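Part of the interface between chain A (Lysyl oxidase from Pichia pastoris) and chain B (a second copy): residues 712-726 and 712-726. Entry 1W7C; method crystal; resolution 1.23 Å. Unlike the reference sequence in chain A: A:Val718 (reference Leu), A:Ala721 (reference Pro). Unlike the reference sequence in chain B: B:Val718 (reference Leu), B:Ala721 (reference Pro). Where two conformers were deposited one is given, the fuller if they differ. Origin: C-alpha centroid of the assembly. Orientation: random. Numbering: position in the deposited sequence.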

ATOM      1  N   ASP A 712     -19.785 -13.392 -21.511  1.00 24.32           N
ATOM      2  CA  ASP A 712     -19.463 -13.500 -22.926  1.00 27.82           C
ATOM      3  C   ASP A 712     -18.416 -12.455 -23.289  1.00 30.39           C
ATOM      4  O   ASP A 712     -18.725 -11.272 -23.369  1.00 30.72           O
ATOM      5  CB  ASP A 712     -20.742 -13.278 -23.752  1.00 31.18           C
ATOM      6  CG  ASP A 712     -20.536 -13.536 -25.223  1.00 40.90           C
ATOM      7  OD1 ASP A 712     -19.389 -13.777 -25.641  1.00 32.85           O
ATOM      8  OD2 ASP A 712     -21.476 -13.545 -26.038  1.00 45.85           O
ATOM      9  N   TRP A 713     -17.173 -12.896 -23.496  1.00 26.28           N
ATOM     10  CA  TRP A 713     -16.071 -11.982 -23.837  1.00 24.41           C
ATOM     11  C   TRP A 713     -15.975 -11.627 -25.330  1.00 24.71           C
ATOM     12  O   TRP A 713     -15.079 -10.895 -25.734  1.00 27.13           O
ATOM     13  CB  TRP A 713     -14.736 -12.561 -23.369  1.00 33.86           C
ATOM     14  CG  TRP A 713     -14.545 -12.514 -21.875  1.00 27.62           C
ATOM     15  CD1 TRP A 713     -15.130 -13.306 -20.941  1.00 31.19           C
ATOM     16  CD2 TRP A 713     -13.693 -11.615 -21.154  1.00 25.47           C
ATOM     17  NE1 TRP A 713     -14.691 -12.971 -19.683  1.00 36.20           N
ATOM     18  CE2 TRP A 713     -13.797 -11.934 -19.785  1.00 28.80           C
ATOM     19  CE3 TRP A 713     -12.838 -10.577 -21.532  1.00 23.80           C
ATOM     20  CZ2 TRP A 713     -13.085 -11.239 -18.796  1.00 27.03           C
ATOM     21  CZ3 TRP A 713     -12.121  -9.898 -20.550  1.00 25.70           C
ATOM     22  CH2 TRP A 713     -12.250 -10.237 -19.210  1.00 23.17           C
ATOM     23  N   SER A 714     -16.901 -12.137 -26.146  1.00 27.06           N
ATOM     24  CA  SER A 714     -16.967 -11.772 -27.576  1.00 26.58           C
ATOM     25  C   SER A 714     -16.954 -10.254 -27.774  1.00 30.00           C
ATOM     26  O   SER A 714     -17.494  -9.493 -26.965  1.00 28.56           O
ATOM     27  CB  SER A 714     -18.226 -12.350 -28.236  1.00 28.75           C
ATOM     28  OG  SER A 714     -18.305 -13.757 -28.076  1.00 36.48           O
ATOM     29  N   SER A 715     -16.318  -9.819 -28.851  1.00 29.71           N
ATOM     30  CA  SER A 715     -16.230  -8.406 -29.181  1.00 30.64           C
ATOM     31  C   SER A 715     -17.628  -7.828 -29.278  1.00 26.77           C
ATOM     32  O   SER A 715     -18.527  -8.454 -29.827  1.00 29.67           O
ATOM     33  CB  SER A 715     -15.482  -8.209 -30.494  0.80 45.78           C
ATOM     34  OG  SER A 715     -14.139  -8.637 -30.345  0.80 39.23           O
ATOM     35  N   CYS A 716     -17.822  -6.647 -28.711  1.00 27.85           N
ATOM     36  CA  CYS A 716     -19.109  -5.977 -28.793  1.00 24.61           C
ATOM     37  C   CYS A 716     -18.913  -4.448 -28.704  1.00 24.85           C
ATOM     38  O   CYS A 716     -17.889  -3.990 -28.246  1.00 26.58           O
ATOM     39  CB  CYS A 716     -20.042  -6.519 -27.690  1.00 29.05           C
ATOM     40  SG  CYS A 716     -19.550  -6.213 -25.999  1.00 33.95           S
ATOM     41  N   GLY A 717     -19.867  -3.694 -29.238  1.00 28.18           N
ATOM     42  CA  GLY A 717     -19.777  -2.252 -29.322  1.00 37.26           C
ATOM     43  C   GLY A 717     -20.476  -1.556 -28.161  1.00 27.00           C
ATOM     44  O   GLY A 717     -21.573  -1.951 -27.737  1.00 33.65           O
ATOM     45  N   VAL A 718     -19.834  -0.501 -27.661  1.00 29.90           N
ATOM     46  CA  VAL A 718     -20.402   0.360 -26.633  1.00 34.10           C
ATOM     47  C   VAL A 718     -20.138   1.805 -26.991  1.00 31.23           C
ATOM     48  O   VAL A 718     -19.211   2.115 -27.741  1.00 30.94           O
ATOM     49  CB  VAL A 718     -19.781   0.127 -25.218  1.00 45.60           C
ATOM     50  CG1 VAL A 718     -19.829  -1.320 -24.807  1.00 59.40           C
ATOM     51  CG2 VAL A 718     -18.335   0.642 -25.133  1.00 42.31           C
ATOM     52  N   GLU A 719     -20.954   2.677 -26.423  1.00 29.21           N
ATOM     53  CA  GLU A 719     -20.704   4.106 -26.406  1.00 28.26           C
ATOM     54  C   GLU A 719     -19.943   4.463 -25.134  1.00 29.96           C
ATOM     55  O   GLU A 719     -20.362   4.103 -24.028  1.00 36.94           O
ATOM     56  CB  GLU A 719     -22.036   4.859 -26.422  1.00 34.77           C
ATOM     57  CG  GLU A 719     -21.925   6.291 -26.909  1.00 60.79           C
ATOM     58  CD  GLU A 719     -21.995   6.423 -28.425  1.00 73.83           C
ATOM     59  OE1 GLU A 719     -21.704   5.433 -29.139  1.00 55.61           O
ATOM     60  OE2 GLU A 719     -22.332   7.529 -28.900  1.00 77.31           O
ATOM     61  N   VAL A 720     -18.805   5.139 -25.295  1.00 25.27           N
ATOM     62  CA  VAL A 720     -18.003   5.651 -24.191  1.00 30.03           C
ATOM     63  C   VAL A 720     -18.550   7.038 -23.877  1.00 28.31           C
ATOM     64  O   VAL A 720     -18.294   7.993 -24.606  1.00 29.34           O
ATOM     65  CB  VAL A 720     -16.515   5.740 -24.591  1.00 26.35           C
ATOM     66  CG1 VAL A 720     -15.662   6.179 -23.415  1.00 31.11           C
ATOM     67  CG2 VAL A 720     -16.027   4.398 -25.128  1.00 29.15           C
ATOM     68  N   ALA A 721     -19.300   7.144 -22.788  1.00 27.81           N
ATOM     69  CA  ALA A 721     -20.139   8.306 -22.555  1.00 27.68           C
ATOM     70  C   ALA A 721     -19.356   9.485 -22.000  1.00 29.42           C
ATOM     71  O   ALA A 721     -18.428   9.336 -21.235  1.00 30.43           O
ATOM     72  CB  ALA A 721     -21.291   7.938 -21.608  1.00 42.71           C
ATOM     73  N   GLU A 722     -19.784  10.678 -22.367  1.00 25.76           N
ATOM     74  CA  GLU A 722     -19.297  11.902 -21.751  1.00 24.02           C
ATOM     75  C   GLU A 722     -19.739  11.980 -20.290  1.00 25.08           C
ATOM     76  O   GLU A 722     -20.906  11.765 -19.993  1.00 26.95           O
ATOM     77  CB  GLU A 722     -19.823  13.108 -22.545  1.00 32.09           C
ATOM     78  CG  GLU A 722     -19.220  14.435 -22.083  1.00 27.77           C
ATOM     79  CD  GLU A 722     -19.722  15.632 -22.863  1.00 47.28           C
ATOM     80  OE1 GLU A 722     -20.312  15.447 -23.940  1.00 42.19           O
ATOM     81  OE2 GLU A 722     -19.518  16.763 -22.389  1.00 51.19           O
ATOM     82  N   PRO A 723     -18.815  12.266 -19.380  1.00 23.21           N
ATOM     83  CA  PRO A 723     -19.166  12.542 -17.993  1.00 24.31           C
ATOM     84  C   PRO A 723     -20.180  13.665 -17.882  1.00 20.94           C
ATOM     85  O   PRO A 723     -20.277  14.500 -18.777  1.00 25.19           O
ATOM     86  CB  PRO A 723     -17.818  12.957 -17.367  1.00 25.00           C
ATOM     87  CG  PRO A 723     -16.815  12.253 -18.218  1.00 25.45           C
ATOM     88  CD  PRO A 723     -17.364  12.323 -19.608  1.00 23.88           C
ATOM     89  N   ASN A 724     -20.858  13.690 -16.742  1.00 27.10           N
ATOM     90  CA  ASN A 724     -21.824  14.726 -16.375  1.00 29.62           C
ATOM     91  C   ASN A 724     -21.201  16.071 -15.977  1.00 23.35           C
ATOM     92  O   ASN A 724     -21.497  16.596 -14.902  1.00 24.25           O
ATOM     93  CB  ASN A 724     -22.765  14.201 -15.254  1.00 28.40           C
ATOM     94  CG  ASN A 724     -22.024  13.633 -14.043  1.00 36.58           C
ATOM     95  OD1 ASN A 724     -21.012  12.924 -14.169  1.00 35.54           O
ATOM     96  ND2 ASN A 724     -22.555  13.916 -12.851  1.00 29.33           N
ATOM     97  N   PHE A 725     -20.345  16.645 -16.829  1.00 24.78           N
ATOM     98  CA  PHE A 725     -19.593  17.847 -16.443  1.00 23.38           C
ATOM     99  C   PHE A 725     -20.551  19.011 -16.144  1.00 26.31           C
ATOM    100  O   PHE A 725     -20.254  19.878 -15.325  1.00 23.72           O
ATOM    101  CB  PHE A 725     -18.638  18.309 -17.554  1.00 23.36           C
ATOM    102  CG  PHE A 725     -17.554  17.321 -17.917  1.00 23.67           C
ATOM    103  CD1 PHE A 725     -17.482  16.819 -19.220  1.00 27.63           C
ATOM    104  CD2 PHE A 725     -16.565  16.937 -16.994  1.00 23.76           C
ATOM    105  CE1 PHE A 725     -16.476  15.932 -19.588  1.00 26.97           C
ATOM    106  CE2 PHE A 725     -15.541  16.078 -17.376  1.00 23.75           C
ATOM    107  CZ  PHE A 725     -15.513  15.568 -18.676  1.00 24.80           C
ATOM    108  N   GLU A 726     -21.682  19.042 -16.833  1.00 26.23           N
ATOM    109  CA  GLU A 726     -22.665  20.112 -16.662  1.00 28.01           C
ATOM    110  C   GLU A 726     -23.230  20.210 -15.241  1.00 28.01           C
ATOM    111  O   GLU A 726     -23.730  21.271 -14.854  1.00 33.87           O
ATOM    112  CB  GLU A 726     -23.817  19.971 -17.685  1.00 36.23           C
ATOM    113  CG  GLU A 726     -24.794  18.822 -17.394  1.00 43.89           C
ATOM    114  CD  GLU A 726     -24.262  17.438 -17.763  1.00 59.51           C
ATOM    115  OE1 GLU A 726     -23.198  17.347 -18.412  1.00 41.22           O
ATOM    116  OE2 GLU A 726     -24.914  16.431 -17.399  1.00 46.71           O
TER
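Chain B 712-726: DWSSCGVEVAEPNFE

What lies at the apolar centre? The two B:Val718 and A:Val718 side chains meet across the exact two-fold axis, CG2 to CG2 at 3.8 Å. B:Val720 joins them on the same face of the sheet, its CG2 3.8 Å from A:Val718 CG1, and symmetry repeats this contact.

How does the backbone of chain B run? Residues 716-720 of B form an extended strand antiparallel to 716-720 of A, the N-to-C directions 146° apart and the axes approaching to 4.5 Å. B:Val718 pairs with A:Val718, B:Val720 with A:Cys716 and B:Cys716 with A:Val720. B:Val718 N donates to A:Val718 O at 3.0 Å, B:Val720 N to A:Cys716 O at 2.7 Å and B:Cys716 N to A:Val720 O at 3.2 Å; each bond has its symmetry mate.

What closes the ends of the ladder? Loops flank the strand, and the edge of the B:Phe725 ring points at the face of A:Trp713, planes at 85°. B:Pro723 CG packs 3.5 Å from A:Trp713 CE3.

Where does the contact turn polar? B:Glu722 N donates to A:Ser715 OG at 3.1 Å, extending the ladder through a side chain. B:Glu722 OE1 accepts from a water at 2.6 Å, and that water accepts from A:Ser715 N at 3.0 Å.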

ATOM      1  N   ASP B 712     -10.843  15.150 -26.201  1.00 24.32           N
ATOM      2  CA  ASP B 712     -12.259  15.320 -26.490  1.00 27.82           C
ATOM      3  C   ASP B 712     -13.061  14.261 -25.743  1.00 30.39           C
ATOM      4  O   ASP B 712     -13.044  13.095 -26.119  1.00 30.72           O
ATOM      5  CB  ASP B 712     -12.484  15.184 -28.005  1.00 31.18           C
ATOM      6  CG  ASP B 712     -13.897  15.512 -28.415  1.00 40.90           C
ATOM      7  OD1 ASP B 712     -14.747  15.736 -27.534  1.00 32.85           O
ATOM      8  OD2 ASP B 712     -14.245  15.595 -29.607  1.00 45.85           O
ATOM      9  N   TRP B 713     -13.751  14.670 -24.677  1.00 26.28           N
ATOM     10  CA  TRP B 713     -14.551  13.738 -23.865  1.00 24.41           C
ATOM     11  C   TRP B 713     -15.959  13.459 -24.416  1.00 24.71           C
ATOM     12  O   TRP B 713     -16.725  12.720 -23.808  1.00 27.13           O
ATOM     13  CB  TRP B 713     -14.663  14.248 -22.428  1.00 33.86           C
ATOM     14  CG  TRP B 713     -13.387  14.116 -21.637  1.00 27.62           C
ATOM     15  CD1 TRP B 713     -12.269  14.878 -21.739  1.00 31.19           C
ATOM     16  CD2 TRP B 713     -13.118  13.153 -20.611  1.00 25.47           C
ATOM     17  NE1 TRP B 713     -11.320  14.463 -20.836  1.00 36.20           N
ATOM     18  CE2 TRP B 713     -11.821  13.404 -20.121  1.00 28.80           C
ATOM     19  CE3 TRP B 713     -13.852  12.108 -20.045  1.00 23.80           C
ATOM     20  CZ2 TRP B 713     -11.242  12.635 -19.100  1.00 27.03           C
ATOM     21  CZ3 TRP B 713     -13.282  11.355 -19.022  1.00 25.70           C
ATOM     22  CH2 TRP B 713     -12.000  11.628 -18.565  1.00 23.17           C
ATOM     23  N   SER B 714     -16.298  14.041 -25.569  1.00 27.06           N
ATOM     24  CA  SER B 714     -17.581  13.754 -26.241  1.00 26.58           C
ATOM     25  C   SER B 714     -17.817  12.249 -26.391  1.00 30.00           C
ATOM     26  O   SER B 714     -16.883  11.466 -26.585  1.00 28.56           O
ATOM     27  CB  SER B 714     -17.637  14.407 -27.629  1.00 28.75           C
ATOM     28  OG  SER B 714     -17.411  15.806 -27.561  1.00 36.48           O
ATOM     29  N   SER B 715     -19.075  11.850 -26.283  1.00 29.71           N
ATOM     30  CA  SER B 715     -19.458  10.453 -26.414  1.00 30.64           C
ATOM     31  C   SER B 715     -18.983   9.929 -27.754  1.00 26.77           C
ATOM     32  O   SER B 715     -19.087  10.612 -28.765  1.00 29.67           O
ATOM     33  CB  SER B 715     -20.970  10.301 -26.290  0.80 45.78           C
ATOM     34  OG  SER B 715     -21.380  10.675 -24.986  0.80 39.23           O
ATOM     35  N   CYS B 716     -18.427   8.727 -27.757  1.00 27.85           N
ATOM     36  CA  CYS B 716     -17.987   8.105 -28.994  1.00 24.61           C
ATOM     37  C   CYS B 716     -18.039   6.568 -28.859  1.00 24.85           C
ATOM     38  O   CYS B 716     -18.065   6.053 -27.763  1.00 26.58           O
ATOM     39  CB  CYS B 716     -16.579   8.620 -29.356  1.00 29.05           C
ATOM     40  SG  CYS B 716     -15.258   8.210 -28.223  1.00 33.95           S
ATOM     41  N   GLY B 717     -18.152   5.875 -29.987  1.00 28.18           N
ATOM     42  CA  GLY B 717     -18.314   4.437 -30.014  1.00 37.26           C
ATOM     43  C   GLY B 717     -16.991   3.705 -30.204  1.00 27.00           C
ATOM     44  O   GLY B 717     -16.136   4.115 -31.004  1.00 33.65           O
ATOM     45  N   VAL B 718     -16.840   2.605 -29.468  1.00 29.90           N
ATOM     46  CA  VAL B 718     -15.698   1.711 -29.603  1.00 34.10           C
ATOM     47  C   VAL B 718     -16.182   0.278 -29.586  1.00 31.23           C
ATOM     48  O   VAL B 718     -17.260  -0.023 -29.072  1.00 30.94           O
ATOM     49  CB  VAL B 718     -14.664   1.849 -28.439  1.00 45.60           C
ATOM     50  CG1 VAL B 718     -14.223   3.273 -28.237  1.00 59.40           C
ATOM     51  CG2 VAL B 718     -15.207   1.282 -27.118  1.00 42.31           C
ATOM     52  N   GLU B 719     -15.355  -0.594 -30.138  1.00 29.21           N
ATOM     53  CA  GLU B 719     -15.491  -2.029 -29.978  1.00 28.26           C
ATOM     54  C   GLU B 719     -14.665  -2.478 -28.777  1.00 29.96           C
ATOM     55  O   GLU B 719     -13.474  -2.162 -28.680  1.00 36.94           O
ATOM     56  CB  GLU B 719     -14.976  -2.736 -31.234  1.00 34.77           C
ATOM     57  CG  GLU B 719     -15.512  -4.143 -31.410  1.00 60.79           C
ATOM     58  CD  GLU B 719     -16.864  -4.194 -32.109  1.00 73.83           C
ATOM     59  OE1 GLU B 719     -17.602  -3.178 -32.089  1.00 55.61           O
ATOM     60  OE2 GLU B 719     -17.193  -5.262 -32.670  1.00 77.31           O
ATOM     61  N   VAL B 720     -15.308  -3.182 -27.846  1.00 25.27           N
ATOM     62  CA  VAL B 720     -14.657  -3.777 -26.686  1.00 30.03           C
ATOM     63  C   VAL B 720     -14.191  -5.159 -27.125  1.00 28.31           C
ATOM     64  O   VAL B 720     -14.991  -6.083 -27.245  1.00 29.34           O
ATOM     65  CB  VAL B 720     -15.644  -3.896 -25.505  1.00 26.35           C
ATOM     66  CG1 VAL B 720     -14.946  -4.423 -24.265  1.00 31.11           C
ATOM     67  CG2 VAL B 720     -16.291  -2.544 -25.214  1.00 29.15           C
ATOM     68  N   ALA B 721     -12.892  -5.297 -27.360  1.00 27.81           N
ATOM     69  CA  ALA B 721     -12.369  -6.441 -28.086  1.00 27.68           C
ATOM     70  C   ALA B 721     -12.231  -7.673 -27.206  1.00 29.42           C
ATOM     71  O   ALA B 721     -11.918  -7.595 -26.038  1.00 30.43           O
ATOM     72  CB  ALA B 721     -11.017  -6.084 -28.720  1.00 42.71           C
ATOM     73  N   GLU B 722     -12.427  -8.830 -27.809  1.00 25.76           N
ATOM     74  CA  GLU B 722     -12.111 -10.100 -27.174  1.00 24.02           C
ATOM     75  C   GLU B 722     -10.602 -10.239 -26.974  1.00 25.08           C
ATOM     76  O   GLU B 722      -9.838 -10.002 -27.899  1.00 26.95           O
ATOM     77  CB  GLU B 722     -12.653 -11.245 -28.045  1.00 32.09           C
ATOM     78  CG  GLU B 722     -12.529 -12.614 -27.375  1.00 27.77           C
ATOM     79  CD  GLU B 722     -13.068 -13.751 -28.217  1.00 47.28           C
ATOM     80  OE1 GLU B 722     -13.795 -13.491 -29.190  1.00 42.19           O
ATOM     81  OE2 GLU B 722     -12.761 -14.911 -27.893  1.00 51.19           O
ATOM     82  N   PRO B 723     -10.170 -10.603 -25.771  1.00 23.21           N
ATOM     83  CA  PRO B 723      -8.773 -10.939 -25.530  1.00 24.31           C
ATOM     84  C   PRO B 723      -8.287 -12.032 -26.463  1.00 20.94           C
ATOM     85  O   PRO B 723      -9.087 -12.815 -26.965  1.00 25.19           O
ATOM     86  CB  PRO B 723      -8.781 -11.431 -24.067  1.00 25.00           C
ATOM     87  CG  PRO B 723      -9.948 -10.717 -23.473  1.00 25.45           C
ATOM     88  CD  PRO B 723     -10.984 -10.697 -24.551  1.00 23.88           C
ATOM     89  N   ASN B 724      -6.970 -12.093 -26.607  1.00 27.10           N
ATOM     90  CA  ASN B 724      -6.269 -13.114 -27.387  1.00 29.62           C
ATOM     91  C   ASN B 724      -6.212 -14.499 -26.725  1.00 23.35           C
ATOM     92  O   ASN B 724      -5.130 -15.068 -26.575  1.00 24.25           O
ATOM     93  CB  ASN B 724      -4.840 -12.617 -27.749  1.00 28.40           C
ATOM     94  CG  ASN B 724      -4.030 -12.138 -26.543  1.00 36.58           C
ATOM     95  OD1 ASN B 724      -4.543 -11.458 -25.639  1.00 35.54           O
ATOM     96  ND2 ASN B 724      -2.736 -12.465 -26.545  1.00 29.33           N
ATOM     97  N   PHE B 725      -7.361 -15.056 -26.331  1.00 24.78           N
ATOM     98  CA  PHE B 725      -7.365 -16.301 -25.551  1.00 23.38           C
ATOM     99  C   PHE B 725      -6.733 -17.446 -26.358  1.00 26.31           C
ATOM    100  O   PHE B 725      -6.142 -18.364 -25.793  1.00 23.72           O
ATOM    101  CB  PHE B 725      -8.788 -16.736 -25.168  1.00 23.36           C
ATOM    102  CG  PHE B 725      -9.536 -15.767 -24.282  1.00 23.67           C
ATOM    103  CD1 PHE B 725     -10.733 -15.200 -24.732  1.00 27.63           C
ATOM    104  CD2 PHE B 725      -9.097 -15.465 -22.981  1.00 23.76           C
ATOM    105  CE1 PHE B 725     -11.457 -14.329 -23.925  1.00 26.97           C
ATOM    106  CE2 PHE B 725      -9.843 -14.622 -22.165  1.00 23.75           C
ATOM    107  CZ  PHE B 725     -11.018 -14.046 -22.653  1.00 24.80           C
ATOM    108  N   GLU B 726      -6.888 -17.403 -27.672  1.00 26.23           N
ATOM    109  CA  GLU B 726      -6.358 -18.447 -28.550  1.00 28.01           C
ATOM    110  C   GLU B 726      -4.835 -18.600 -28.479  1.00 28.01           C
ATOM    111  O   GLU B 726      -4.311 -19.662 -28.828  1.00 33.87           O
ATOM    112  CB  GLU B 726      -6.802 -18.215 -30.014  1.00 36.23           C
ATOM    113  CG  GLU B 726      -6.093 -17.051 -30.720  1.00 43.89           C
ATOM    114  CD  GLU B 726      -6.604 -15.668 -30.317  1.00 59.51           C
ATOM    115  OE1 GLU B 726      -7.633 -15.578 -29.616  1.00 41.22           O
ATOM    116  OE2 GLU B 726      -5.968 -14.659 -30.706  1.00 46.71           O
TER
HETATM  117  O   HOH W   1     -16.145   9.865 -23.758  1.00 34.66           O
HETATM  118  O   HOH W   2     -21.181  13.872 -25.762  1.00 37.95           O
HETATM  119  O   HOH W   3     -15.180  -8.068 -25.038  1.00 34.66           O
HETATM  120  O   HOH W   4     -15.035 -11.795 -30.653  1.00 37.95           O